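Local coordinates for protein neurotoxin (Clostridium botulinum, PDB 2QN0) that probably cleaves neuronal SNARE proteins, as the zinc-dependent protease light chain of a type C botulinum neurotoxin, and so blocks neurotransmitter release, at residues 247-252 / 265-270; 202-207 / 372-377; 251-256 / 376-381. All coordinates share one frame; numbering follows the deposited sequence.

Interaction 1: 247-252 / 265-270; sequences QTISSV and LEYAEI. With ZN (zinc ion), chain B.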
loop_
_atom_site.group_PDB
_atom_site.type_symbol
_atom_site.label_atom_id
_atom_site.label_comp_id
_atom_site.label_asym_id
_atom_site.label_seq_id
_atom_site.Cartn_x
_atom_site.Cartn_y
_atom_site.Cartn_z
ATOM N N GLN A 247 -4.340 8.574 16.595
ATOM C CA GLN A 247 -3.144 9.343 16.941
ATOM C C GLN A 247 -2.977 10.384 15.841
ATOM O O GLN A 247 -2.542 10.067 14.738
ATOM C CB GLN A 247 -1.927 8.420 17.001
ATOM C CG GLN A 247 -2.035 7.366 18.087
ATOM C CD GLN A 247 -2.211 7.982 19.463
ATOM O OE1 GLN A 247 -1.373 8.757 19.917
ATOM N NE2 GLN A 247 -3.305 7.643 20.130
ATOM N N THR A 248 -3.312 11.631 16.147
ATOM C CA THR A 248 -3.267 12.690 15.145
ATOM C C THR A 248 -2.793 14.035 15.676
ATOM O O THR A 248 -2.650 14.227 16.882
ATOM C CB THR A 248 -4.676 12.934 14.589
ATOM O OG1 THR A 248 -5.520 13.390 15.658
ATOM C CG2 THR A 248 -5.272 11.655 14.028
ATOM N N ILE A 249 -2.556 14.961 14.751
ATOM C CA ILE A 249 -2.182 16.327 15.086
ATOM C C ILE A 249 -3.114 17.210 14.253
ATOM O O ILE A 249 -3.203 17.057 13.033
ATOM C CB ILE A 249 -0.694 16.635 14.771
ATOM C CG1 ILE A 249 -0.406 18.111 15.063
ATOM C CG2 ILE A 249 -0.359 16.279 13.323
ATOM C CD1 ILE A 249 1.054 18.490 14.919
ATOM N N SER A 250 -3.839 18.110 14.913
ATOM C CA SER A 250 -4.780 18.980 14.210
ATOM C C SER A 250 -4.056 19.958 13.299
ATOM O O SER A 250 -3.228 20.752 13.748
ATOM C CB SER A 250 -5.659 19.726 15.218
ATOM O OG SER A 250 -6.523 18.814 15.873
ATOM N N SER A 251 -4.387 19.894 12.011
ATOM C CA SER A 251 -3.740 20.729 11.007
ATOM C C SER A 251 -4.745 21.322 10.023
ATOM O O SER A 251 -5.954 21.204 10.201
ATOM C CB SER A 251 -2.731 19.887 10.218
ATOM O OG SER A 251 -1.974 19.043 11.069
ATOM N N VAL A 252 -4.217 21.949 8.977
ATOM C CA VAL A 252 -5.048 22.548 7.941
ATOM C C VAL A 252 -4.427 22.314 6.570
ATOM O O VAL A 252 -3.235 22.045 6.445
ATOM C CB VAL A 252 -5.196 24.078 8.132
ATOM C CG1 VAL A 252 -5.860 24.381 9.474
ATOM C CG2 VAL A 252 -3.836 24.748 8.033
ATOM N N LEU A 265 -4.438 15.215 10.996
ATOM C CA LEU A 265 -3.345 14.504 10.337
ATOM C C LEU A 265 -2.889 13.305 11.162
ATOM O O LEU A 265 -2.354 13.456 12.264
ATOM C CB LEU A 265 -2.169 15.458 10.104
ATOM C CG LEU A 265 -0.925 14.878 9.418
ATOM C CD1 LEU A 265 -1.309 14.300 8.058
ATOM C CD2 LEU A 265 0.128 15.962 9.263
ATOM N N GLU A 266 -3.105 12.111 10.623
ATOM C CA GLU A 266 -2.720 10.887 11.316
ATOM C C GLU A 266 -1.214 10.691 11.340
ATOM O O GLU A 266 -0.518 10.992 10.366
ATOM C CB GLU A 266 -3.370 9.674 10.649
ATOM C CG GLU A 266 -4.875 9.763 10.519
ATOM C CD GLU A 266 -5.462 8.525 9.878
ATOM O OE1 GLU A 266 -4.820 7.975 8.960
ATOM O OE2 GLU A 266 -6.566 8.106 10.281
ATOM N N TYR A 267 -0.705 10.184 12.460
ATOM C CA TYR A 267 0.721 9.942 12.578
ATOM C C TYR A 267 1.137 8.875 11.564
ATOM O O TYR A 267 2.280 8.843 11.122
ATOM C CB TYR A 267 1.064 9.510 14.007
ATOM C CG TYR A 267 0.963 10.647 15.016
ATOM C CD1 TYR A 267 0.618 11.938 14.610
ATOM C CD2 TYR A 267 1.238 10.435 16.367
ATOM C CE1 TYR A 267 0.554 12.993 15.525
ATOM C CE2 TYR A 267 1.172 11.485 17.292
ATOM C CZ TYR A 267 0.833 12.758 16.860
ATOM O OH TYR A 267 0.789 13.800 17.759
ATOM N N ALA A 268 0.197 8.011 11.197
ATOM C CA ALA A 268 0.470 6.963 10.211
ATOM C C ALA A 268 0.834 7.613 8.873
ATOM O O ALA A 268 1.704 7.125 8.145
ATOM C CB ALA A 268 -0.756 6.073 10.045
ATOM N N GLU A 269 0.162 8.716 8.551
ATOM C CA GLU A 269 0.429 9.432 7.308
ATOM C C GLU A 269 1.784 10.124 7.381
ATOM O O GLU A 269 2.535 10.158 6.405
ATOM C CB GLU A 269 -0.659 10.479 7.047
ATOM C CG GLU A 269 -2.035 9.897 6.762
ATOM C CD GLU A 269 -2.021 8.987 5.549
ATOM O OE1 GLU A 269 -1.018 9.019 4.811
ATOM O OE2 GLU A 269 -3.006 8.255 5.333
ATOM N N ILE A 270 2.092 10.686 8.544
ATOM C CA ILE A 270 3.359 11.371 8.733
ATOM C C ILE A 270 4.531 10.418 8.492
ATOM O O ILE A 270 5.523 10.791 7.864
ATOM C CB ILE A 270 3.445 11.984 10.157
ATOM C CG1 ILE A 270 2.452 13.149 10.267
ATOM C CG2 ILE A 270 4.868 12.463 10.447
ATOM C CD1 ILE A 270 2.429 13.831 11.629
HETATM ZN ZN ZN B . -1.162 7.456 3.466
HETATM O O HOH W 1 -2.076 7.460 13.032
HETATM O O HOH W 2 -2.779 7.053 2.219
#
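Tyr-267 lays its ring against the backbone of Gln-247 and Thr-248 where an antiparallel beta hairpin, made of strands 248-253 and 261-266, runs straight into helix 267-273. Its side chain can be followed outward step by step. CB and CG both pass the carbonyl oxygen of Gln-247; with CG beside the backbone N and anti to the carbonyl carbon (chi1 -72°), Tyr-267 CG is placed 3.6 Å from Gln-247 O. From there the two ring branches part: CD2 of Tyr-267 meets CB of Gln-247 at 3.8 Å, while CD1 lies near Gln-247 O and Thr-248 CA. Further out, Tyr-267 CE1 comes to 3.5 Å from Thr-248 C, and CZ and OH continue past Thr-248 O. One ring face thus carries the peptide link between Gln-247 and Thr-248, offset toward the rim, and CB of Ile-249 sits at the ring edge, in plane.

The backbone bonds fix this register. Ile-249 and Leu-265 form a hydrogen-bonded pair, with Ile-249 N to Leu-265 O at 2.9 Å, and their side chains lie side by side, pointing the same way. Thr-248 and Glu-266 follow as a non-hydrogen-bonded pair on the other face. At the join Tyr-267 N donates to Gln-247 O at 2.9 Å in a nearly straight bond (165°), so the first residue of the helix is still tied to the residue that precedes strand 248-253. Glu-266 takes the N-cap position, and its carbonyl accepts a bond from Ile-270 N. The helix begun in this way carries a ligand that joins His-229 and His-233 at the metal: OE1 of Glu-269 binds the zinc ion at 2.1 Å.

Interaction 2: 202-207 / 372-377; sequences YSNATN and RKIYLS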
loop_
_atom_site.group_PDB
_atom_site.type_symbol
_atom_site.label_atom_id
_atom_site.label_comp_id
_atom_site.label_asym_id
_atom_site.label_seq_id
_atom_site.Cartn_x
_atom_site.Cartn_y
_atom_site.Cartn_z
ATOM N N TYR A 202 0.179 19.707 -7.481
ATOM C CA TYR A 202 0.628 20.646 -6.452
ATOM C C TYR A 202 1.623 21.657 -7.018
ATOM O O TYR A 202 2.120 21.489 -8.133
ATOM C CB TYR A 202 1.318 19.847 -5.345
ATOM C CG TYR A 202 2.416 18.971 -5.915
ATOM C CD1 TYR A 202 3.705 19.473 -6.115
ATOM C CD2 TYR A 202 2.130 17.690 -6.390
ATOM C CE1 TYR A 202 4.673 18.730 -6.786
ATOM C CE2 TYR A 202 3.094 16.939 -7.065
ATOM C CZ TYR A 202 4.358 17.468 -7.264
ATOM O OH TYR A 202 5.296 16.757 -7.982
ATOM N N SER A 203 1.916 22.698 -6.237
ATOM C CA SER A 203 2.887 23.717 -6.630
ATOM C C SER A 203 3.946 23.871 -5.533
ATOM O O SER A 203 5.043 24.374 -5.782
ATOM C CB SER A 203 2.200 25.064 -6.894
ATOM O OG SER A 203 1.515 25.544 -5.753
ATOM N N ASN A 204 3.613 23.438 -4.318
ATOM C CA ASN A 204 4.544 23.503 -3.189
ATOM C C ASN A 204 5.334 22.203 -3.275
ATOM O O ASN A 204 4.964 21.201 -2.662
ATOM C CB ASN A 204 3.766 23.578 -1.867
ATOM C CG ASN A 204 4.672 23.619 -0.652
ATOM O OD1 ASN A 204 5.876 23.855 -0.762
ATOM N ND2 ASN A 204 4.092 23.398 0.521
ATOM N N ALA A 205 6.419 22.241 -4.046
ATOM C CA ALA A 205 7.250 21.069 -4.311
ATOM C C ALA A 205 8.614 21.018 -3.634
ATOM O O ALA A 205 9.131 22.026 -3.159
ATOM C CB ALA A 205 7.427 20.924 -5.821
ATOM N N THR A 206 9.207 19.826 -3.622
ATOM C CA THR A 206 10.506 19.621 -2.993
ATOM C C THR A 206 11.676 20.205 -3.768
ATOM O O THR A 206 12.623 20.714 -3.172
ATOM C CB THR A 206 10.799 18.121 -2.774
ATOM O OG1 THR A 206 10.791 17.442 -4.035
ATOM C CG2 THR A 206 9.761 17.504 -1.859
ATOM N N ASN A 207 11.612 20.129 -5.094
ATOM C CA ASN A 207 12.691 20.633 -5.933
ATOM C C ASN A 207 12.449 22.029 -6.491
ATOM O O ASN A 207 11.454 22.282 -7.167
ATOM C CB ASN A 207 12.945 19.666 -7.092
ATOM C CG ASN A 207 13.500 18.333 -6.626
ATOM O OD1 ASN A 207 14.665 18.234 -6.251
ATOM N ND2 ASN A 207 12.663 17.307 -6.638
ATOM N N ARG A 372 5.459 16.578 -4.008
ATOM C CA ARG A 372 4.942 17.528 -3.035
ATOM C C ARG A 372 5.964 17.660 -1.913
ATOM O O ARG A 372 6.619 16.688 -1.545
ATOM C CB ARG A 372 3.598 17.036 -2.488
ATOM C CG ARG A 372 3.615 15.605 -1.959
ATOM C CD ARG A 372 2.211 15.143 -1.580
ATOM N NE ARG A 372 2.174 13.729 -1.207
ATOM C CZ ARG A 372 1.059 13.062 -0.918
ATOM N NH1 ARG A 372 -0.115 13.679 -0.956
ATOM N NH2 ARG A 372 1.118 11.772 -0.597
ATOM N N LYS A 373 6.112 18.868 -1.382
ATOM C CA LYS A 373 7.066 19.112 -0.310
ATOM C C LYS A 373 6.579 18.543 1.021
ATOM O O LYS A 373 7.380 18.092 1.843
ATOM C CB LYS A 373 7.316 20.611 -0.168
ATOM C CG LYS A 373 8.405 20.963 0.831
ATOM C CD LYS A 373 8.659 22.459 0.837
ATOM C CE LYS A 373 9.755 22.831 1.820
ATOM N NZ LYS A 373 9.987 24.303 1.827
ATOM N N ILE A 374 5.268 18.582 1.229
ATOM C CA ILE A 374 4.659 18.061 2.450
ATOM C C ILE A 374 3.415 17.263 2.095
ATOM O O ILE A 374 2.823 17.459 1.033
ATOM C CB ILE A 374 4.245 19.195 3.426
ATOM C CG1 ILE A 374 3.441 20.261 2.682
ATOM C CG2 ILE A 374 5.482 19.790 4.090
ATOM C CD1 ILE A 374 2.838 21.321 3.596
ATOM N N TYR A 375 3.018 16.363 2.988
ATOM C CA TYR A 375 1.839 15.538 2.756
ATOM C C TYR A 375 0.594 16.408 2.575
ATOM O O TYR A 375 -0.285 16.091 1.775
ATOM C CB TYR A 375 1.634 14.577 3.929
ATOM C CG TYR A 375 0.420 13.690 3.781
ATOM C CD1 TYR A 375 0.389 12.668 2.831
ATOM C CD2 TYR A 375 -0.706 13.878 4.584
ATOM C CE1 TYR A 375 -0.739 11.854 2.684
ATOM C CE2 TYR A 375 -1.834 13.069 4.446
ATOM C CZ TYR A 375 -1.842 12.059 3.494
ATOM O OH TYR A 375 -2.953 11.257 3.355
ATOM N N LEU A 376 0.519 17.510 3.316
ATOM C CA LEU A 376 -0.633 18.402 3.223
ATOM C C LEU A 376 -0.460 19.564 2.246
ATOM O O LEU A 376 -1.060 20.625 2.429
ATOM C CB LEU A 376 -0.994 18.945 4.612
ATOM C CG LEU A 376 -1.435 17.891 5.634
ATOM C CD1 LEU A 376 -1.766 18.575 6.960
ATOM C CD2 LEU A 376 -2.642 17.124 5.101
ATOM N N SER A 377 0.364 19.375 1.218
ATOM C CA SER A 377 0.557 20.421 0.213
ATOM C C SER A 377 -0.806 20.720 -0.389
ATOM O O SER A 377 -1.625 19.815 -0.552
ATOM C CB SER A 377 1.488 19.945 -0.913
ATOM O OG SER A 377 2.861 20.028 -0.558
HETATM O O HOH W 3 7.254 25.690 1.587
#
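The carbonyl oxygen of Asn-204 receives Lys-373 N at 2.9 Å, in a hydrogen bond with an angle of 163° at the hydrogen. The hydroxyl of Ser-377 approaches the same oxygen: OG of Ser-377 lies 3.2 Å from Asn-204 O and 3.0 Å from Ile-374 O. Asn-204 is the centre of an inverse gamma turn, and Ile-374 to Ser-377 form a type I beta turn; the contact therefore joins two bends in loops far apart in sequence, with a single backbone bridge between Ala-205 and Arg-372.

Side chains pack around these polar atoms. Tyr-202 offers one ring face to Arg-372, whose backbone N stands over it toward the rim. Arg-372 CB makes a CH-pi contact, 4.3 Å from the centroid of the Tyr-202 ring and close to its normal. Asn-204 also meets Lys-373: CG of Asn-204 is anti to the backbone N (chi1 179°), and OD1 beyond it touches CB and CD of Lys-373, the latter at 3.5 Å. A water bridges the same OD1 to Lys-373 NZ. Thr-206 CG2 packs tightly, 3.5 Å from Lys-373 CA.

The rest of Arg-372 leaves the contact extended from CG to NE. Its NE forms a salt bridge with Glu-360, CD1 of Tyr-375 lies over a guanidinium face, and the nearest atom of the guanidinium end lies about 6 Å from the zinc ion. The chemistry is thus divided: the Tyr-202 ring face packs on the root of Arg-372, and the next residue, Lys-373, is bonded to Asn-204 O, while the polar end of the arginine is paired with a carboxylate outside the two loops.

Interaction 3: 251-256 / 376-381; sequences SVTSNI and LSNVYT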
loop_
_atom_site.group_PDB
_atom_site.type_symbol
_atom_site.label_atom_id
_atom_site.label_comp_id
_atom_site.label_asym_id
_atom_site.label_seq_id
_atom_site.Cartn_x
_atom_site.Cartn_y
_atom_site.Cartn_z
ATOM N N SER A 251 -4.387 19.894 12.011
ATOM C CA SER A 251 -3.740 20.729 11.007
ATOM C C SER A 251 -4.745 21.322 10.023
ATOM O O SER A 251 -5.954 21.204 10.201
ATOM C CB SER A 251 -2.731 19.887 10.218
ATOM O OG SER A 251 -1.974 19.043 11.069
ATOM N N VAL A 252 -4.217 21.949 8.977
ATOM C CA VAL A 252 -5.048 22.548 7.941
ATOM C C VAL A 252 -4.427 22.314 6.570
ATOM O O VAL A 252 -3.235 22.045 6.445
ATOM C CB VAL A 252 -5.196 24.078 8.132
ATOM C CG1 VAL A 252 -5.860 24.381 9.474
ATOM C CG2 VAL A 252 -3.836 24.748 8.033
ATOM N N THR A 253 -5.257 22.415 5.541
ATOM C CA THR A 253 -4.802 22.252 4.170
ATOM C C THR A 253 -5.939 22.770 3.301
ATOM O O THR A 253 -6.995 23.143 3.814
ATOM C CB THR A 253 -4.504 20.766 3.836
ATOM O OG1 THR A 253 -3.862 20.686 2.556
ATOM C CG2 THR A 253 -5.788 19.947 3.812
ATOM N N SER A 254 -5.729 22.813 1.993
ATOM C CA SER A 254 -6.772 23.293 1.102
ATOM C C SER A 254 -6.910 22.349 -0.083
ATOM O O SER A 254 -5.932 22.065 -0.781
ATOM C CB SER A 254 -6.453 24.717 0.643
ATOM O OG SER A 254 -5.148 24.806 0.106
ATOM N N ASN A 255 -8.129 21.853 -0.288
ATOM C CA ASN A 255 -8.422 20.916 -1.367
ATOM C C ASN A 255 -8.384 21.550 -2.747
ATOM O O ASN A 255 -7.896 22.668 -2.919
ATOM C CB ASN A 255 -9.790 20.260 -1.145
ATOM C CG ASN A 255 -10.922 21.261 -1.142
ATOM O OD1 ASN A 255 -11.051 22.063 -2.060
ATOM N ND2 ASN A 255 -11.754 21.217 -0.110
ATOM N N ILE A 256 -8.910 20.820 -3.727
ATOM C CA ILE A 256 -8.938 21.267 -5.115
ATOM C C ILE A 256 -9.924 22.408 -5.376
ATOM O O ILE A 256 -9.927 22.997 -6.458
ATOM C CB ILE A 256 -9.277 20.088 -6.062
ATOM C CG1 ILE A 256 -10.694 19.579 -5.790
ATOM C CG2 ILE A 256 -8.288 18.954 -5.847
ATOM C CD1 ILE A 256 -11.123 18.436 -6.697
ATOM N N LEU A 376 0.519 17.510 3.316
ATOM C CA LEU A 376 -0.633 18.402 3.223
ATOM C C LEU A 376 -0.460 19.564 2.246
ATOM O O LEU A 376 -1.060 20.625 2.429
ATOM C CB LEU A 376 -0.994 18.945 4.612
ATOM C CG LEU A 376 -1.435 17.891 5.634
ATOM C CD1 LEU A 376 -1.766 18.575 6.960
ATOM C CD2 LEU A 376 -2.642 17.124 5.101
ATOM N N SER A 377 0.364 19.375 1.218
ATOM C CA SER A 377 0.557 20.421 0.213
ATOM C C SER A 377 -0.806 20.720 -0.389
ATOM O O SER A 377 -1.625 19.815 -0.552
ATOM C CB SER A 377 1.488 19.945 -0.913
ATOM O OG SER A 377 2.861 20.028 -0.558
ATOM N N ASN A 378 -1.064 21.984 -0.711
ATOM C CA ASN A 378 -2.340 22.324 -1.325
ATOM C C ASN A 378 -2.380 21.591 -2.660
ATOM O O ASN A 378 -1.343 21.385 -3.286
ATOM C CB ASN A 378 -2.447 23.828 -1.557
ATOM C CG ASN A 378 -2.391 24.616 -0.271
ATOM O OD1 ASN A 378 -2.808 24.133 0.782
ATOM N ND2 ASN A 378 -1.890 25.842 -0.349
ATOM N N VAL A 379 -3.567 21.189 -3.091
ATOM C CA VAL A 379 -3.686 20.475 -4.352
ATOM C C VAL A 379 -4.586 21.206 -5.334
ATOM O O VAL A 379 -5.371 22.076 -4.956
ATOM C CB VAL A 379 -4.212 19.038 -4.138
ATOM C CG1 VAL A 379 -3.240 18.266 -3.249
ATOM C CG2 VAL A 379 -5.596 19.070 -3.510
ATOM N N TYR A 380 -4.454 20.851 -6.604
ATOM C CA TYR A 380 -5.243 21.472 -7.658
ATOM C C TYR A 380 -6.041 20.393 -8.371
ATOM O O TYR A 380 -6.281 19.328 -7.807
ATOM C CB TYR A 380 -4.311 22.192 -8.630
ATOM C CG TYR A 380 -3.479 23.257 -7.957
ATOM C CD1 TYR A 380 -4.029 24.495 -7.629
ATOM C CD2 TYR A 380 -2.151 23.014 -7.611
ATOM C CE1 TYR A 380 -3.275 25.468 -6.973
ATOM C CE2 TYR A 380 -1.389 23.977 -6.955
ATOM C CZ TYR A 380 -1.954 25.200 -6.640
ATOM O OH TYR A 380 -1.198 26.153 -5.996
ATOM N N THR A 381 -6.462 20.656 -9.604
ATOM C CA THR A 381 -7.239 19.656 -10.323
ATOM C C THR A 381 -6.354 18.466 -10.671
ATOM O O THR A 381 -5.258 18.634 -11.199
ATOM C CB THR A 381 -7.837 20.227 -11.626
ATOM O OG1 THR A 381 -8.590 21.407 -11.326
ATOM C CG2 THR A 381 -8.765 19.205 -12.271
HETATM O O HOH W 4 -4.232 19.095 0.519
#
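Leu-376 reaches toward the end of strand 248-253 with both its side chain and its carbonyl. CD1 of Leu-376 is anti to CA (chi2 -180°) and lies 3.6 Å from Ser-251 CB, and it also passes near Val-252 O. The carbonyl is taken by Thr-253, whose OG1 donates to Leu-376 O at 2.8 Å from well above the carbonyl plane. A water then donates to Thr-253 OG1 and to Ser-377 O, so this hydroxyl is both giver and receiver.

Further along, Ile-256 and Val-379 supply the apolar part. The CG2 methyls meet, Ile-256 CG2 to Val-379 CG2 at 3.6 Å, as the two side chains cross obliquely, although the place of Ile-256 CG2 is less sure because the model sets it too close to Tyr-380 O. Val-379 also adds a weak backbone bond, its N lying 3.4 Å from Ser-254 O. Between these patches the hydroxyl of Ser-254 approaches Asn-378 OD1, but so closely in the model that the details are doubtful.

The end-to-end directions of 251-256 and 376-380 differ by 14°. On the hairpin side, strand 261-266 backs the contact: Tyr-261 bonds to the backbone of Thr-253, and Leu-265 packs on Leu-376. From elsewhere Thr-201, at the start of strand 201-202, makes a backbone bond to Tyr-380, and Leu-200 touches Val-379.

In the fold
Along the chain the segments come in the order 202-207, 247-256, 265-270 and 372-381. Interactions 1 and 3 begin on the same strand, 248-253, with centres 14 Å apart; interactions 2 and 3 share Leu-376 and Ser-377, and their centres are about 10 Å apart. The centres of interactions 1 and 2 are 17 Å apart, but the two touch where Tyr-375 meets Glu-269 and Leu-265. The hairpin, the 202-207 loop and the late 372-381 loop thus form one connected region that reaches the zinc ion through Glu-269 and comes near it with Arg-372. As a worked example, it illustrates how a metalloprotease site can draw a metal ligand and a nearby arginine from distant parts of one chain.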